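Side-chain contacts in acetylornithine aminotransferase (Aquifex aeolicus, PDB 2EH6), which catalyses the pyridoxal-phosphate-dependent transfer of an amino group from N(2)-acetyl-L-ornithine to 2-oxoglutarate, a step in arginine biosynthesis: residues E213-I218 / V350-P355; N300-K305 / L319-E324; E223-Q228 / D235-A240. All blocks are in the same frame, centred on the assembly; numbering follows the deposited sequence.

Contact 1 (E213-I218 / V350-P355). With PLP (pyridoxal-5'-phosphate), chain C.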
loop_
_atom_site.group_PDB
_atom_site.type_symbol
_atom_site.label_atom_id
_atom_site.label_comp_id
_atom_site.label_asym_id
_atom_site.label_seq_id
_atom_site.Cartn_x
_atom_site.Cartn_y
_atom_site.Cartn_z
ATOM N N GLU A 213 14.946 3.223 4.345
ATOM C CA GLU A 213 15.125 2.443 5.570
ATOM C C GLU A 213 13.966 1.477 5.830
ATOM O O GLU A 213 13.717 1.079 6.965
ATOM C CB GLU A 213 15.317 3.377 6.770
ATOM C CG GLU A 213 16.634 4.146 6.693
ATOM C CD GLU A 213 17.537 3.896 7.883
ATOM O OE1 GLU A 213 17.454 2.798 8.489
ATOM O OE2 GLU A 213 18.342 4.796 8.197
ATOM N N VAL A 214 13.271 1.091 4.770
ATOM C CA VAL A 214 12.147 0.161 4.894
ATOM C C VAL A 214 12.586 -1.126 5.570
ATOM O O VAL A 214 11.882 -1.656 6.422
ATOM C CB VAL A 214 11.546 -0.166 3.507
ATOM C CG1 VAL A 214 10.617 -1.382 3.595
ATOM C CG2 VAL A 214 10.764 1.042 3.001
ATOM N N GLN A 215 13.760 -1.614 5.187
ATOM C CA GLN A 215 14.303 -2.844 5.743
ATOM C C GLN A 215 15.227 -2.622 6.941
ATOM O O GLN A 215 15.171 -3.369 7.914
ATOM C CB GLN A 215 15.065 -3.609 4.654
ATOM C CG GLN A 215 15.926 -4.746 5.181
ATOM C CD GLN A 215 15.291 -6.112 5.023
ATOM O OE1 GLN A 215 15.710 -6.909 4.176
ATOM N NE2 GLN A 215 14.270 -6.392 5.834
ATOM N N THR A 216 16.074 -1.597 6.872
ATOM C CA THR A 216 17.018 -1.314 7.954
ATOM C C THR A 216 16.442 -0.517 9.116
ATOM O O THR A 216 17.014 -0.498 10.206
ATOM C CB THR A 216 18.233 -0.505 7.450
ATOM O OG1 THR A 216 17.777 0.757 6.954
ATOM C CG2 THR A 216 18.973 -1.253 6.348
ATOM N N GLY A 217 15.320 0.145 8.887
ATOM C CA GLY A 217 14.736 0.976 9.922
ATOM C C GLY A 217 14.093 0.327 11.131
ATOM O O GLY A 217 13.845 -0.884 11.177
ATOM N N ILE A 218 13.831 1.174 12.119
ATOM C CA ILE A 218 13.184 0.790 13.364
ATOM C C ILE A 218 13.934 -0.275 14.169
ATOM O O ILE A 218 13.373 -1.317 14.522
ATOM C CB ILE A 218 11.725 0.334 13.101
ATOM C CG1 ILE A 218 11.065 1.242 12.046
ATOM C CG2 ILE A 218 10.913 0.408 14.388
ATOM C CD1 ILE A 218 11.048 2.742 12.395
ATOM N N VAL A 350 23.246 -15.868 -0.777
ATOM C CA VAL A 350 23.312 -15.257 0.540
ATOM C C VAL A 350 22.162 -15.642 1.453
ATOM O O VAL A 350 21.000 -15.350 1.164
ATOM C CB VAL A 350 23.344 -13.711 0.443
ATOM C CG1 VAL A 350 23.437 -13.099 1.836
ATOM C CG2 VAL A 350 24.531 -13.266 -0.406
ATOM N N LEU A 351 22.487 -16.319 2.550
ATOM C CA LEU A 351 21.471 -16.676 3.527
ATOM C C LEU A 351 21.279 -15.400 4.330
ATOM O O LEU A 351 22.244 -14.830 4.837
ATOM C CB LEU A 351 21.956 -17.802 4.443
ATOM C CG LEU A 351 21.870 -19.219 3.876
ATOM C CD1 LEU A 351 22.480 -20.194 4.866
ATOM C CD2 LEU A 351 20.415 -19.578 3.604
ATOM N N ARG A 352 20.037 -14.939 4.421
ATOM C CA ARG A 352 19.730 -13.720 5.154
ATOM C C ARG A 352 18.989 -14.081 6.434
ATOM O O ARG A 352 18.083 -14.913 6.416
ATOM C CB ARG A 352 18.878 -12.788 4.279
ATOM C CG ARG A 352 18.371 -11.547 4.991
ATOM C CD ARG A 352 17.661 -10.589 4.039
ATOM N NE ARG A 352 16.700 -11.262 3.167
ATOM C CZ ARG A 352 15.785 -10.629 2.437
ATOM N NH1 ARG A 352 15.701 -9.304 2.477
ATOM N NH2 ARG A 352 14.965 -11.319 1.654
ATOM N N PHE A 353 19.390 -13.467 7.543
ATOM C CA PHE A 353 18.769 -13.723 8.840
ATOM C C PHE A 353 18.132 -12.440 9.355
ATOM O O PHE A 353 18.801 -11.418 9.478
ATOM C CB PHE A 353 19.820 -14.216 9.841
ATOM C CG PHE A 353 20.678 -15.332 9.315
ATOM C CD1 PHE A 353 20.158 -16.616 9.154
ATOM C CD2 PHE A 353 21.999 -15.094 8.950
ATOM C CE1 PHE A 353 20.939 -17.646 8.636
ATOM C CE2 PHE A 353 22.795 -16.116 8.429
ATOM C CZ PHE A 353 22.263 -17.397 8.271
ATOM N N LEU A 354 16.834 -12.499 9.643
ATOM C CA LEU A 354 16.089 -11.347 10.138
ATOM C C LEU A 354 15.186 -11.772 11.284
ATOM O O LEU A 354 13.968 -11.655 11.207
ATOM C CB LEU A 354 15.235 -10.751 9.014
ATOM C CG LEU A 354 15.981 -10.127 7.836
ATOM C CD1 LEU A 354 14.998 -9.836 6.701
ATOM C CD2 LEU A 354 16.680 -8.853 8.299
ATOM N N PRO A 355 15.774 -12.283 12.373
ATOM C CA PRO A 355 14.954 -12.713 13.507
ATOM C C PRO A 355 14.231 -11.541 14.168
ATOM O O PRO A 355 14.583 -10.379 13.948
ATOM C CB PRO A 355 15.978 -13.356 14.435
ATOM C CG PRO A 355 17.206 -12.528 14.181
ATOM C CD PRO A 355 17.208 -12.441 12.670
HETATM N N1 PLP C . 12.541 -1.039 -0.065
HETATM C C2 PLP C . 13.323 -1.833 0.690
HETATM C C2A PLP C . 14.723 -1.402 1.043
HETATM C C3 PLP C . 12.840 -3.072 1.159
HETATM O O3 PLP C . 13.631 -3.880 1.927
HETATM C C4 PLP C . 11.504 -3.466 0.815
HETATM C C4A PLP C . 10.992 -4.763 1.319
HETATM C C5 PLP C . 10.702 -2.576 -0.006
HETATM C C6 PLP C . 11.275 -1.365 -0.421
HETATM C C5A PLP C . 9.282 -2.939 -0.411
HETATM O O4P PLP C . 8.416 -2.788 0.715
HETATM P P PLP C . 6.904 -3.189 0.284
HETATM O O1P PLP C . 6.034 -3.024 1.471
HETATM O O2P PLP C . 6.360 -2.261 -0.895
HETATM O O3P PLP C . 6.882 -4.724 -0.201
#

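Contact 2 (N300-K305 / L319-E324)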
loop_
_atom_site.group_PDB
_atom_site.type_symbol
_atom_site.label_atom_id
_atom_site.label_comp_id
_atom_site.label_asym_id
_atom_site.label_seq_id
_atom_site.Cartn_x
_atom_site.Cartn_y
_atom_site.Cartn_z
ATOM N N ASN A 300 25.636 -8.860 17.866
ATOM C CA ASN A 300 27.075 -9.087 17.767
ATOM C C ASN A 300 27.389 -10.539 18.104
ATOM O O ASN A 300 28.253 -11.159 17.487
ATOM C CB ASN A 300 27.836 -8.156 18.714
ATOM C CG ASN A 300 27.640 -6.696 18.367
ATOM O OD1 ASN A 300 27.645 -6.323 17.193
ATOM N ND2 ASN A 300 27.474 -5.860 19.386
ATOM N N TYR A 301 26.673 -11.072 19.088
ATOM C CA TYR A 301 26.840 -12.458 19.509
ATOM C C TYR A 301 26.582 -13.364 18.306
ATOM O O TYR A 301 27.402 -14.214 17.958
ATOM C CB TYR A 301 25.832 -12.783 20.614
ATOM C CG TYR A 301 25.903 -14.198 21.143
ATOM C CD1 TYR A 301 26.936 -14.595 21.994
ATOM C CD2 TYR A 301 24.927 -15.137 20.809
ATOM C CE1 TYR A 301 26.993 -15.891 22.504
ATOM C CE2 TYR A 301 24.976 -16.436 21.312
ATOM C CZ TYR A 301 26.011 -16.804 22.158
ATOM O OH TYR A 301 26.067 -18.084 22.661
ATOM N N PHE A 302 25.430 -13.164 17.676
ATOM C CA PHE A 302 25.019 -13.944 16.513
ATOM C C PHE A 302 26.038 -13.841 15.377
ATOM O O PHE A 302 26.437 -14.852 14.799
ATOM C CB PHE A 302 23.631 -13.461 16.058
ATOM C CG PHE A 302 23.023 -14.264 14.931
ATOM C CD1 PHE A 302 23.445 -15.561 14.653
ATOM C CD2 PHE A 302 21.981 -13.732 14.180
ATOM C CE1 PHE A 302 22.833 -16.312 13.641
ATOM C CE2 PHE A 302 21.367 -14.476 13.171
ATOM C CZ PHE A 302 21.793 -15.764 12.903
ATOM N N LYS A 303 26.470 -12.625 15.061
ATOM C CA LYS A 303 27.437 -12.435 13.988
ATOM C C LYS A 303 28.715 -13.231 14.258
ATOM O O LYS A 303 29.245 -13.897 13.364
ATOM C CB LYS A 303 27.765 -10.946 13.819
ATOM C CG LYS A 303 28.552 -10.623 12.554
ATOM C CD LYS A 303 28.678 -9.118 12.341
ATOM C CE LYS A 303 29.379 -8.800 11.027
ATOM N NZ LYS A 303 29.498 -7.331 10.791
ATOM N N GLU A 304 29.202 -13.178 15.492
ATOM C CA GLU A 304 30.415 -13.908 15.841
ATOM C C GLU A 304 30.252 -15.418 15.690
ATOM O O GLU A 304 31.158 -16.097 15.204
ATOM C CB GLU A 304 30.853 -13.570 17.267
ATOM C CG GLU A 304 31.387 -12.154 17.408
ATOM C CD GLU A 304 32.457 -11.833 16.370
ATOM O OE1 GLU A 304 33.490 -12.543 16.329
ATOM O OE2 GLU A 304 32.261 -10.873 15.592
ATOM N N LYS A 305 29.103 -15.941 16.107
ATOM C CA LYS A 305 28.843 -17.373 15.997
ATOM C C LYS A 305 28.783 -17.783 14.528
ATOM O O LYS A 305 29.235 -18.867 14.158
ATOM C CB LYS A 305 27.526 -17.733 16.693
ATOM C CG LYS A 305 27.522 -17.464 18.190
ATOM C CD LYS A 305 28.651 -18.217 18.886
ATOM C CE LYS A 305 28.701 -17.894 20.366
ATOM N NZ LYS A 305 29.752 -18.675 21.078
ATOM N N LEU A 319 20.890 -7.059 13.852
ATOM C CA LEU A 319 20.159 -8.289 13.581
ATOM C C LEU A 319 19.755 -8.402 12.113
ATOM O O LEU A 319 18.757 -9.044 11.768
ATOM C CB LEU A 319 18.932 -8.419 14.497
ATOM C CG LEU A 319 19.266 -8.756 15.959
ATOM C CD1 LEU A 319 17.998 -8.857 16.790
ATOM C CD2 LEU A 319 20.034 -10.071 16.008
ATOM N N MET A 320 20.526 -7.741 11.255
ATOM C CA MET A 320 20.322 -7.829 9.819
ATOM C C MET A 320 21.635 -8.441 9.358
ATOM O O MET A 320 22.588 -7.731 9.022
ATOM C CB MET A 320 20.139 -6.463 9.162
ATOM C CG MET A 320 19.802 -6.602 7.679
ATOM S SD MET A 320 19.655 -5.067 6.764
ATOM C CE MET A 320 18.191 -4.440 7.436
ATOM N N LEU A 321 21.687 -9.766 9.357
ATOM C CA LEU A 321 22.911 -10.456 8.991
ATOM C C LEU A 321 22.759 -11.387 7.804
ATOM O O LEU A 321 21.664 -11.845 7.490
ATOM C CB LEU A 321 23.426 -11.242 10.203
ATOM C CG LEU A 321 23.715 -10.402 11.450
ATOM C CD1 LEU A 321 23.938 -11.308 12.651
ATOM C CD2 LEU A 321 24.932 -9.527 11.203
ATOM N N GLY A 322 23.881 -11.665 7.152
ATOM C CA GLY A 322 23.871 -12.553 6.011
ATOM C C GLY A 322 25.114 -13.416 5.989
ATOM O O GLY A 322 26.164 -13.030 6.501
ATOM N N LEU A 323 24.986 -14.602 5.406
ATOM C CA LEU A 323 26.100 -15.529 5.287
ATOM C C LEU A 323 26.201 -15.873 3.811
ATOM O O LEU A 323 25.344 -16.572 3.266
ATOM C CB LEU A 323 25.840 -16.794 6.115
ATOM C CG LEU A 323 26.900 -17.901 6.078
ATOM C CD1 LEU A 323 28.248 -17.364 6.546
ATOM C CD2 LEU A 323 26.450 -19.050 6.964
ATOM N N GLU A 324 27.235 -15.355 3.160
ATOM C CA GLU A 324 27.443 -15.605 1.743
ATOM C C GLU A 324 28.121 -16.958 1.555
ATOM O O GLU A 324 29.284 -17.136 1.919
ATOM C CB GLU A 324 28.305 -14.496 1.140
ATOM C CG GLU A 324 28.443 -14.573 -0.366
ATOM C CD GLU A 324 29.256 -13.427 -0.926
ATOM O OE1 GLU A 324 28.927 -12.261 -0.620
ATOM O OE2 GLU A 324 30.220 -13.692 -1.676
#

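Contact 3 (E223-Q228 / D235-A240)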
loop_
_atom_site.group_PDB
_atom_site.type_symbol
_atom_site.label_atom_id
_atom_site.label_comp_id
_atom_site.label_asym_id
_atom_site.label_seq_id
_atom_site.Cartn_x
_atom_site.Cartn_y
_atom_site.Cartn_z
ATOM N N GLU A 223 20.515 0.465 15.781
ATOM C CA GLU A 223 20.203 1.872 16.012
ATOM C C GLU A 223 18.785 2.064 15.494
ATOM O O GLU A 223 18.345 1.316 14.622
ATOM C CB GLU A 223 21.160 2.780 15.237
ATOM C CG GLU A 223 22.604 2.755 15.723
ATOM C CD GLU A 223 22.736 3.127 17.190
ATOM O OE1 GLU A 223 22.010 4.040 17.643
ATOM O OE2 GLU A 223 23.573 2.516 17.887
ATOM N N PHE A 224 18.066 3.049 16.021
ATOM C CA PHE A 224 16.702 3.268 15.569
ATOM C C PHE A 224 16.672 3.360 14.041
ATOM O O PHE A 224 15.894 2.665 13.386
ATOM C CB PHE A 224 16.118 4.533 16.182
ATOM C CG PHE A 224 14.623 4.568 16.145
ATOM C CD1 PHE A 224 13.880 3.838 17.069
ATOM C CD2 PHE A 224 13.956 5.274 15.152
ATOM C CE1 PHE A 224 12.489 3.808 16.999
ATOM C CE2 PHE A 224 12.568 5.250 15.073
ATOM C CZ PHE A 224 11.833 4.517 15.997
ATOM N N TYR A 225 17.512 4.229 13.481
ATOM C CA TYR A 225 17.631 4.371 12.032
ATOM C C TYR A 225 19.057 3.953 11.701
ATOM O O TYR A 225 19.996 4.393 12.359
ATOM C CB TYR A 225 17.412 5.819 11.593
ATOM C CG TYR A 225 16.046 6.365 11.914
ATOM C CD1 TYR A 225 14.888 5.698 11.504
ATOM C CD2 TYR A 225 15.907 7.564 12.607
ATOM C CE1 TYR A 225 13.630 6.214 11.775
ATOM C CE2 TYR A 225 14.657 8.090 12.884
ATOM C CZ TYR A 225 13.522 7.412 12.464
ATOM O OH TYR A 225 12.289 7.945 12.722
ATOM N N ALA A 226 19.222 3.106 10.692
ATOM C CA ALA A 226 20.548 2.632 10.313
ATOM C C ALA A 226 21.511 3.748 9.901
ATOM O O ALA A 226 22.722 3.624 10.087
ATOM C CB ALA A 226 20.432 1.608 9.189
ATOM N N TYR A 227 20.986 4.833 9.344
ATOM C CA TYR A 227 21.856 5.926 8.911
ATOM C C TYR A 227 22.624 6.551 10.074
ATOM O O TYR A 227 23.644 7.206 9.872
ATOM C CB TYR A 227 21.050 7.006 8.171
ATOM C CG TYR A 227 20.250 7.956 9.043
ATOM C CD1 TYR A 227 20.879 8.945 9.810
ATOM C CD2 TYR A 227 18.857 7.879 9.089
ATOM C CE1 TYR A 227 20.139 9.828 10.598
ATOM C CE2 TYR A 227 18.111 8.752 9.872
ATOM C CZ TYR A 227 18.754 9.725 10.627
ATOM O OH TYR A 227 18.005 10.570 11.419
ATOM N N GLN A 228 22.137 6.336 11.290
ATOM C CA GLN A 228 22.775 6.896 12.474
ATOM C C GLN A 228 24.139 6.269 12.759
ATOM O O GLN A 228 24.953 6.842 13.480
ATOM C CB GLN A 228 21.851 6.731 13.686
ATOM C CG GLN A 228 20.479 7.357 13.485
ATOM C CD GLN A 228 19.535 7.084 14.639
ATOM O OE1 GLN A 228 19.405 5.951 15.092
ATOM N NE2 GLN A 228 18.858 8.123 15.110
ATOM N N ASP A 235 17.850 13.903 3.695
ATOM C CA ASP A 235 16.791 14.879 3.517
ATOM C C ASP A 235 15.451 14.153 3.647
ATOM O O ASP A 235 14.461 14.724 4.103
ATOM C CB ASP A 235 16.925 15.529 2.140
ATOM C CG ASP A 235 18.259 16.244 1.967
ATOM O OD1 ASP A 235 18.441 17.300 2.597
ATOM O OD2 ASP A 235 19.126 15.744 1.221
ATOM N N VAL A 236 15.436 12.886 3.245
ATOM C CA VAL A 236 14.228 12.069 3.325
ATOM C C VAL A 236 14.581 10.603 3.570
ATOM O O VAL A 236 15.575 10.100 3.049
ATOM C CB VAL A 236 13.410 12.119 2.007
ATOM C CG1 VAL A 236 12.078 11.389 2.193
ATOM C CG2 VAL A 236 13.166 13.559 1.579
ATOM N N ILE A 237 13.778 9.924 4.383
ATOM C CA ILE A 237 13.990 8.495 4.600
ATOM C C ILE A 237 12.635 7.812 4.441
ATOM O O ILE A 237 11.594 8.431 4.667
ATOM C CB ILE A 237 14.569 8.172 6.005
ATOM C CG1 ILE A 237 13.597 8.605 7.100
ATOM C CG2 ILE A 237 15.934 8.850 6.169
ATOM C CD1 ILE A 237 14.015 8.146 8.488
ATOM N N ALA A 238 12.653 6.550 4.025
ATOM C CA ALA A 238 11.423 5.785 3.848
ATOM C C ALA A 238 11.424 4.672 4.890
ATOM O O ALA A 238 12.460 4.065 5.152
ATOM C CB ALA A 238 11.362 5.196 2.436
ATOM N N LEU A 239 10.264 4.416 5.484
ATOM C CA LEU A 239 10.140 3.390 6.515
ATOM C C LEU A 239 8.921 2.524 6.260
ATOM O O LEU A 239 7.970 2.963 5.627
ATOM C CB LEU A 239 9.982 4.042 7.893
ATOM C CG LEU A 239 11.100 4.943 8.419
ATOM C CD1 LEU A 239 10.556 5.789 9.555
ATOM C CD2 LEU A 239 12.293 4.102 8.876
ATOM N N ALA A 240 8.958 1.297 6.776
ATOM C CA ALA A 240 7.841 0.367 6.657
ATOM C C ALA A 240 8.195 -0.931 7.371
ATOM O O ALA A 240 8.911 -0.925 8.370
ATOM C CB ALA A 240 7.510 0.099 5.188
#

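Contact 1 (E213-I218 / V350-P355)
The side chain of Gln-215 bridges this contact, leaving a turn beside the cofactor to meet Arg-352 and Leu-354, which approach from the opposite direction. The turn starts at Glu-213, whose OE1 accepts a hydrogen bond from Thr-216 OG1 from above the carboxylate plane, the two oxygens 2.6 Å apart. The buried carboxylate also accepts the backbone N-H groups of Ala-226 and Tyr-227. Val-214 lies over one face of the pyridoxal ring, its CG1 3.6 Å from C4 of PLP, where a branched apolar residue suits the flat heterocycle. This turn follows strand 208-212 of the large domain, at the end of a parallel strand as in fold type I aminotransferases; Arg-352 and Leu-354 lie on and just after strand 350-353 of the smaller domain. Gln-215 passes the cofactor with CB 3.1 Å from O3 of PLP. Its CG stands anti to the backbone N (chi1 167°), and a bend at chi2 brings the amide up to Arg-352. Gln-215 OE1 lies at the edge of the guanidinium, 2.9 Å from Arg-352 NH1. The bond is weak, with an N-H...O angle of 123°, and the two planes stand 83° apart; Asn-344 OD1 holds NH2 of the same arginine. Gln-215 NE2 rests 3.6 Å from Leu-354 CD1, so one amide serves both a charged and an apolar neighbour, and the long arginine chain spans the distance from its strand. The side chain of Thr-216 packs on Met-320 and Ala-226. Gly-217 N bonds to Glu-213 O at 2.7 Å, where a side-chain carbon would run into that oxygen.

Contact 2 (N300-K305 / L319-E324)
Leu-321 points its two methyl groups from strand 320-324 at Phe-302 and Lys-303 on the long helix 275-308. The helix packs on one face of a mixed sheet, whose strand 320-324 is antiparallel to both its neighbours, 350-353 and 313-317, in the small domain of this class-III aminotransferase, built from both ends of the chain. The tight part gathers at CD1 of Leu-321, which is 3.5 Å from CD2 of Phe-302. The methyl meets that ring obliquely, and the leucine and phenylalanine side chains slide past each other in opposite directions. Phe-302 has CG anti to its backbone N (chi1 -175°), which lays the ring between helix and sheet, beside Leu-321 CD1. There it also meets the rings of Phe-33 and Phe-353, with Ile-364 and Ile-368 of helix 361-374 alongside; a large aromatic side chain suits a place shared by so many apolar neighbours. The looser side belongs to Lys-303, which is only partly buried. Its extended chain crosses the leucine at about a right angle, so its methylenes cover CD2 while the charged end leads away to hydrogen-bond Gly-316 O through NZ. The exposed Glu-304, next along the helix, marks the solvent side and pairs with Lys-307. Lys-303 CD lies 3.9 Å from Leu-321 CD2, whereas Leu-321 CD1 comes up to the helix backbone itself, 3.7 Å from Lys-303 N.

Contact 3 (E223-Q228 / D235-A240)
Tyr-225 and Ile-237 are the nearest backbone pair, yet their CA atoms stand 9.2 Å apart, so the loop segment 223-228 and strand 236-239 meet through side chains and share no hydrogen bond. The tyrosine ring is the centre of the contact. CD1 of Ile-237 sits over one face of Tyr-225 in a CH-pi contact, 4.0 Å from the ring centroid and 17° off the normal. Ile-237 reaches this spot by placing CG1 between its backbone N and carbonyl carbon (chi1 62°), which leaves Ile-237 CG2 to touch Tyr-227 CD2, 4.2 Å away. Leu-239, two residues on and on the same side of the strand, puts both methyls against CE1 of Tyr-225, with CD1 at 3.8 Å. The opposite face is occupied by Phe-224, whose CD2 lies 3.4 Å above the Tyr-225 ring plane, over its centre. An aromatic residue with a polar tip suits the place, because the tyrosine hydroxyl bonds to the backbone oxygen of Leu-79; the hydroxyl of Tyr-227 likewise finds Trp-84 N. An alanine in place of Tyr-225 would take away the ring and would probably leave a gap between Ile-237 and Phe-224, with Leu-79 O losing its hydroxyl partner. The loop is braced from within: Tyr-225 N donates to Gln-228 OE1 at 3.0 Å along a nearly straight bond (173°), the donor lying above the amide carbonyl plane, and Gln-228 N returns a bond to Tyr-225 O. Val-236 and Ala-238 turn instead to helix 95-112, so strand 236-239 has the loop on one side and a helix on the other, as befits an inner strand of the large-domain sheet in fold type I PLP enzymes.

Contact 1 joins the other two, and contacts 2 and 3 do not touch, their nearest atoms being about 7 Å apart. Strands 350-353 and 320-324 are sheet neighbours, with Phe-353 N 2.8 Å from Leu-321 O, and Met-320 CE packs 3.2 Å from Gln-215 CG, so strand 320-324 of contact 2 meets the cofactor turn directly through Met-320. On the other side, Glu-213 CB is 3.4 Å from Ala-238 O, tying contact 3 to that turn. PLP touches contact 1 directly, and the side chain of Gln-215 lies about 4 Å from that of Lys-241, the cofactor-attachment lysine, which is not joined to PLP here. Contact 3 is farther from the cofactor, the Leu-239 side chain being about 10 Å from PLP.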